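Long-range contacts in binding domain (Hc) of Paraclostridial Mosquitocidal Protein 1 (Paraclostridium bifermentans, PDB 6HOX), which forms the receptor-binding part of a botulinum-like neurotoxin that specifically targets Anopheles mosquitoes, and so directs the toxin to host nerve cells: residues Ser60-Leu65 with Arg220-Asn225; Asp34-Leu39 with Thr50-Val55. All blocks are in the same frame, centred on the assembly; numbering follows the deposited sequence.

Interaction 1 (Ser60-Leu65 with Arg220-Asn225); sequences SKTIRL and RLDQFN
I63 and L221 form the hydrogen-bonded antiparallel pair that joins strand 61-66 to strand 218-227 in the concanavalin-like N-terminal receptor-binding domain. The pair is lopsided: L221 N reaches I63 O at 3.0 Å (N-H...O angle 160°), while the return bond from I63 N to L221 O is weak at 3.4 Å. Water 3 wedges in at that slack end, accepting from I63 N and donating to both L221 O and D222 OD1. T62 OG1 is 3.0 Å from L221 O, a weak bond not settled because I63 O is within reach of the same proton. T62 CG2 packs against R220 CB at 4.1 Å, the side chains crossing at about a right angle. R64 and R220 share a face of the sheet, R64 CB against R220 CG. R64 NE hydrogen-bonds N66 OD1 and R64 NH1 forms a salt bridge with E442, R220 NH2 with D441; the nearest guanidinium nitrogens, R64 NH1 and R220 NH1, stay 5.5 Å apart, and the two acids probably offset the like charges. D222 CG lies anti to its backbone N (chi1 -163°). Water 1 lies between S60 O and D222 OD2, and water 2 between K61 O and D222 OD1, 2.6 Å from that OD1.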
loop_
_atom_site.group_PDB
_atom_site.type_symbol
_atom_site.label_atom_id
_atom_site.label_comp_id
_atom_site.label_asym_id
_atom_site.label_seq_id
_atom_site.Cartn_x
_atom_site.Cartn_y
_atom_site.Cartn_z
ATOM N N SER A 60 6.653 11.628 2.035
ATOM C CA SER A 60 7.545 12.403 1.192
ATOM C C SER A 60 8.211 11.450 0.169
ATOM O O SER A 60 7.622 10.438 -0.221
ATOM C CB SER A 60 8.543 13.166 2.039
ATOM O OG SER A 60 8.996 14.321 1.353
ATOM N N LYS A 61 9.445 11.746 -0.248
ATOM C CA LYS A 61 9.985 11.227 -1.490
ATOM C C LYS A 61 10.518 9.793 -1.302
ATOM O O LYS A 61 10.864 9.365 -0.208
ATOM C CB LYS A 61 11.082 12.163 -2.007
ATOM C CG LYS A 61 10.629 13.596 -2.251
ATOM C CD LYS A 61 9.841 13.762 -3.534
ATOM C CE LYS A 61 9.560 15.217 -3.849
ATOM N NZ LYS A 61 8.621 15.382 -4.992
ATOM N N THR A 62 10.578 9.062 -2.412
ATOM C CA THR A 62 11.077 7.708 -2.414
ATOM C C THR A 62 11.995 7.503 -3.622
ATOM O O THR A 62 11.893 8.185 -4.632
ATOM C CB THR A 62 9.912 6.710 -2.394
ATOM O OG1 THR A 62 10.434 5.403 -2.150
ATOM C CG2 THR A 62 9.107 6.722 -3.674
ATOM N N ILE A 63 12.873 6.513 -3.489
ATOM C CA ILE A 63 13.696 6.052 -4.569
ATOM C C ILE A 63 12.830 5.268 -5.554
ATOM O O ILE A 63 11.942 4.499 -5.160
ATOM C CB ILE A 63 14.842 5.182 -4.025
ATOM C CG1 ILE A 63 15.809 6.010 -3.177
ATOM C CG2 ILE A 63 15.518 4.449 -5.172
ATOM C CD1 ILE A 63 16.598 5.198 -2.164
ATOM N N ARG A 64 13.118 5.473 -6.843
ATOM C CA ARG A 64 12.559 4.688 -7.914
ATOM C C ARG A 64 13.704 4.104 -8.757
ATOM O O ARG A 64 14.572 4.842 -9.236
ATOM C CB ARG A 64 11.630 5.543 -8.778
ATOM C CG ARG A 64 11.197 4.844 -10.062
ATOM C CD ARG A 64 10.181 5.632 -10.885
ATOM N NE ARG A 64 9.963 5.041 -12.207
ATOM C CZ ARG A 64 8.865 5.182 -12.941
ATOM N NH1 ARG A 64 7.820 5.840 -12.464
ATOM N NH2 ARG A 64 8.831 4.679 -14.164
ATOM N N LEU A 65 13.695 2.776 -8.911
ATOM C CA LEU A 65 14.618 2.027 -9.755
ATOM C C LEU A 65 13.892 1.561 -11.020
ATOM O O LEU A 65 12.869 0.910 -10.928
ATOM C CB LEU A 65 15.114 0.812 -8.974
ATOM C CG LEU A 65 15.961 1.110 -7.738
ATOM C CD1 LEU A 65 16.380 -0.191 -7.052
ATOM C CD2 LEU A 65 17.199 1.910 -8.103
ATOM N N ARG A 220 9.601 1.092 -6.513
ATOM C CA ARG A 220 9.818 2.165 -5.566
ATOM C C ARG A 220 10.168 1.532 -4.221
ATOM O O ARG A 220 9.527 0.559 -3.785
ATOM C CB ARG A 220 8.609 3.108 -5.571
ATOM C CG ARG A 220 8.527 3.917 -6.856
ATOM C CD ARG A 220 7.167 4.507 -7.152
ATOM N NE ARG A 220 6.218 3.515 -7.600
ATOM C CZ ARG A 220 4.990 3.791 -8.032
ATOM N NH1 ARG A 220 4.587 5.053 -8.101
ATOM N NH2 ARG A 220 4.185 2.808 -8.408
ATOM N N LEU A 221 11.202 2.089 -3.584
ATOM C CA LEU A 221 11.866 1.478 -2.425
ATOM C C LEU A 221 12.202 2.577 -1.410
ATOM O O LEU A 221 12.769 3.609 -1.778
ATOM C CB LEU A 221 13.114 0.760 -2.950
ATOM C CG LEU A 221 13.837 -0.191 -1.997
ATOM C CD1 LEU A 221 13.006 -1.446 -1.718
ATOM C CD2 LEU A 221 15.200 -0.563 -2.571
ATOM N N ASP A 222 11.836 2.367 -0.141
ATOM C CA ASP A 222 12.036 3.371 0.883
ATOM C C ASP A 222 12.367 2.716 2.233
ATOM O O ASP A 222 11.876 1.652 2.573
ATOM C CB ASP A 222 10.833 4.319 0.969
ATOM C CG ASP A 222 11.150 5.611 1.720
ATOM O OD1 ASP A 222 12.334 6.034 1.674
ATOM O OD2 ASP A 222 10.230 6.173 2.364
ATOM N N GLN A 223 13.195 3.407 3.019
ATOM C CA GLN A 223 13.575 2.982 4.365
ATOM C C GLN A 223 14.110 1.539 4.312
ATOM O O GLN A 223 13.655 0.669 5.075
ATOM C CB GLN A 223 12.403 3.109 5.342
ATOM C CG GLN A 223 11.771 4.503 5.394
ATOM C CD GLN A 223 12.743 5.543 5.898
ATOM O OE1 GLN A 223 13.078 6.505 5.213
ATOM N NE2 GLN A 223 13.254 5.325 7.091
ATOM N N PHE A 224 15.076 1.287 3.418
ATOM C CA PHE A 224 15.759 0.020 3.426
ATOM C C PHE A 224 16.791 0.063 4.552
ATOM O O PHE A 224 17.814 0.767 4.470
ATOM C CB PHE A 224 16.372 -0.322 2.073
ATOM C CG PHE A 224 16.974 -1.703 2.004
ATOM C CD1 PHE A 224 18.203 -1.980 2.586
ATOM C CD2 PHE A 224 16.309 -2.727 1.341
ATOM C CE1 PHE A 224 18.764 -3.247 2.490
ATOM C CE2 PHE A 224 16.865 -3.994 1.250
ATOM C CZ PHE A 224 18.087 -4.253 1.831
ATOM N N ASN A 225 16.461 -0.649 5.626
ATOM C CA ASN A 225 17.148 -0.575 6.868
ATOM C C ASN A 225 17.829 -1.913 7.141
ATOM O O ASN A 225 17.258 -2.960 6.843
ATOM C CB ASN A 225 16.205 -0.233 8.021
ATOM C CG ASN A 225 15.593 1.141 7.892
ATOM O OD1 ASN A 225 15.953 1.903 6.995
ATOM N ND2 ASN A 225 14.643 1.436 8.769
HETATM O O HOH W 1 8.296 7.467 0.618
HETATM O O HOH W 2 13.004 8.518 1.888
HETATM O O HOH W 3 13.708 5.812 -0.756
#

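Interaction 2 (Asp34-Leu39 with Thr50-Val55); sequences DKIKDL and TGVQIV
I54 and I36 meet flank to flank, sliding past each other in opposite directions, in an apolar contact between strands 53-56 and 35-38 that has no hydrogen bond across it. Starting at I54 CB, which points toward strand 35-38, the side chain forks. CG2 lies anti to the backbone N and comes up beside K61 CB on the adjoining strand. CG1 is the branch that faces I36: it lies 4.0 Å from I36 CD1 and nearly as close to I36 CG1. From there chi2 of 176° sets CD1 anti to CA, extending the arm toward D34, and the methyl ends on the backbone there, with I54 CD1 3.2 Å from D34 O. This is a tight van der Waals touch, made at the exposed turn just ahead of strand 35-38, so the isoleucine tip rests mainly on a peptide group while its flank stays against I36.

I36 answers with its own longer branch. Its CD1 passes I54 and reaches V52, where I36 CD1 and V52 CG1 approach to 3.6 Å, the two side chains crossing obliquely. One ethyl arm of I36 therefore bridges both residues; I36 is buried, while V52 and I54 keep part of their surface open.

The backbones stay well apart, with D34 CA and I54 CA 7.5 Å from each other, and the touching parts run 136° apart. Neither strand pairs with the other: 35-38 is hydrogen-bonded to strand 25-32, and 53-56 to strand 61-66. Those two inner strands both pair with strand 218-227 in a curled, branched sheet. I36 lies on L29 of 25-32 and on I63 of 61-66, while I54 touches V31 and K61, so I36 and I54 lie over both inner strands, I54 using the aliphatic part of K61.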
loop_
_atom_site.group_PDB
_atom_site.type_symbol
_atom_site.label_atom_id
_atom_site.label_comp_id
_atom_site.label_asym_id
_atom_site.label_seq_id
_atom_site.Cartn_x
_atom_site.Cartn_y
_atom_site.Cartn_z
ATOM N N ASP A 34 16.132 16.201 -1.032
ATOM C CA ASP A 34 16.338 15.999 -2.476
ATOM C C ASP A 34 17.506 15.061 -2.788
ATOM O O ASP A 34 17.901 15.009 -3.936
ATOM C CB ASP A 34 16.683 17.296 -3.217
ATOM C CG ASP A 34 15.623 18.377 -3.121
ATOM O OD1 ASP A 34 14.436 18.023 -2.888
ATOM O OD2 ASP A 34 15.995 19.568 -3.284
ATOM N N LYS A 35 18.065 14.364 -1.792
ATOM C CA LYS A 35 19.214 13.477 -2.014
ATOM C C LYS A 35 18.969 12.131 -1.328
ATOM O O LYS A 35 18.417 12.073 -0.252
ATOM C CB LYS A 35 20.513 14.054 -1.445
ATOM C CG LYS A 35 21.339 14.917 -2.383
ATOM C CD LYS A 35 22.789 15.006 -1.955
ATOM C CE LYS A 35 23.646 13.884 -2.499
ATOM N NZ LYS A 35 24.221 14.238 -3.821
ATOM N N ILE A 36 19.479 11.080 -1.962
ATOM C CA ILE A 36 19.517 9.733 -1.440
ATOM C C ILE A 36 20.735 9.625 -0.515
ATOM O O ILE A 36 21.858 9.958 -0.905
ATOM C CB ILE A 36 19.529 8.741 -2.626
ATOM C CG1 ILE A 36 18.245 8.885 -3.448
ATOM C CG2 ILE A 36 19.752 7.310 -2.150
ATOM C CD1 ILE A 36 18.343 8.392 -4.870
ATOM N N LYS A 37 20.488 9.209 0.729
ATOM C CA LYS A 37 21.506 9.139 1.783
ATOM C C LYS A 37 21.266 7.908 2.656
ATOM O O LYS A 37 20.182 7.320 2.639
ATOM C CB LYS A 37 21.437 10.344 2.730
ATOM C CG LYS A 37 21.345 11.713 2.071
ATOM C CD LYS A 37 21.298 12.840 3.086
ATOM C CE LYS A 37 21.045 14.195 2.459
ATOM N NZ LYS A 37 20.789 15.229 3.486
ATOM N N ASP A 38 22.281 7.569 3.450
ATOM C CA ASP A 38 22.119 6.737 4.615
ATOM C C ASP A 38 21.591 7.636 5.736
ATOM O O ASP A 38 22.239 8.588 6.137
ATOM C CB ASP A 38 23.434 6.046 4.974
ATOM C CG ASP A 38 23.452 5.388 6.335
ATOM O OD1 ASP A 38 22.360 5.079 6.835
ATOM O OD2 ASP A 38 24.575 5.177 6.876
ATOM N N LEU A 39 20.379 7.350 6.196
ATOM C CA LEU A 39 19.687 8.190 7.156
ATOM C C LEU A 39 20.019 7.770 8.590
ATOM O O LEU A 39 19.580 8.420 9.505
ATOM C CB LEU A 39 18.182 8.061 6.923
ATOM C CG LEU A 39 17.652 8.493 5.562
ATOM C CD1 LEU A 39 16.154 8.265 5.499
ATOM C CD2 LEU A 39 17.967 9.956 5.289
ATOM N N THR A 50 23.054 7.821 -12.166
ATOM C CA THR A 50 22.200 8.917 -12.657
ATOM C C THR A 50 20.861 8.388 -13.165
ATOM O O THR A 50 19.967 9.181 -13.394
ATOM C CB THR A 50 22.883 9.754 -13.750
ATOM O OG1 THR A 50 23.246 8.907 -14.840
ATOM C CG2 THR A 50 24.112 10.459 -13.229
ATOM N N GLY A 51 20.739 7.067 -13.341
ATOM C CA GLY A 51 19.467 6.459 -13.742
ATOM C C GLY A 51 18.473 6.318 -12.594
ATOM O O GLY A 51 17.322 5.995 -12.834
ATOM N N VAL A 52 18.926 6.510 -11.348
ATOM C CA VAL A 52 18.058 6.432 -10.171
ATOM C C VAL A 52 17.213 7.713 -10.121
ATOM O O VAL A 52 17.712 8.797 -10.422
ATOM C CB VAL A 52 18.863 6.249 -8.871
ATOM C CG1 VAL A 52 17.955 6.182 -7.646
ATOM C CG2 VAL A 52 19.777 5.031 -8.918
ATOM N N GLN A 53 15.935 7.588 -9.747
ATOM C CA GLN A 53 15.066 8.753 -9.615
ATOM C C GLN A 53 14.543 8.877 -8.179
ATOM O O GLN A 53 14.557 7.929 -7.385
ATOM C CB GLN A 53 13.908 8.658 -10.606
ATOM C CG GLN A 53 14.367 8.523 -12.052
ATOM C CD GLN A 53 13.238 8.193 -12.994
ATOM O OE1 GLN A 53 12.286 7.502 -12.651
ATOM N NE2 GLN A 53 13.360 8.666 -14.222
ATOM N N ILE A 54 14.122 10.101 -7.870
ATOM C CA ILE A 54 13.441 10.466 -6.670
ATOM C C ILE A 54 12.025 10.884 -7.073
ATOM O O ILE A 54 11.853 11.783 -7.877
ATOM C CB ILE A 54 14.197 11.593 -5.938
ATOM C CG1 ILE A 54 15.656 11.214 -5.671
ATOM C CG2 ILE A 54 13.471 11.991 -4.663
ATOM C CD1 ILE A 54 16.477 12.321 -5.032
ATOM N N VAL A 55 11.022 10.196 -6.530
ATOM C CA VAL A 55 9.638 10.421 -6.893
ATOM C C VAL A 55 8.842 10.584 -5.604
ATOM O O VAL A 55 9.383 10.397 -4.506
ATOM C CB VAL A 55 9.090 9.278 -7.773
ATOM C CG1 VAL A 55 9.866 9.166 -9.082
ATOM C CG2 VAL A 55 9.069 7.941 -7.043
#

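In the fold
Strand 61-66 ties the two contacts together. In interaction 1 one edge of it pairs with strand 218-227; on its other edge it pairs with strand 53-56, the second segment of interaction 2, through the probable bonds T62 N to V55 O and R64 N to Q53 O. Their centres lie about 8 Å apart in the same sheet of the N-terminal receptor-binding domain. Interaction 1 is mostly buried and joins parts of the chain distant in sequence through backbone bonds, aliphatic packing and waters that link D222 to the strand. Interaction 2 lies at the surface and is local in sequence. There, strands that share no backbone pairing meet through aliphatic side chains and the peptide after D34.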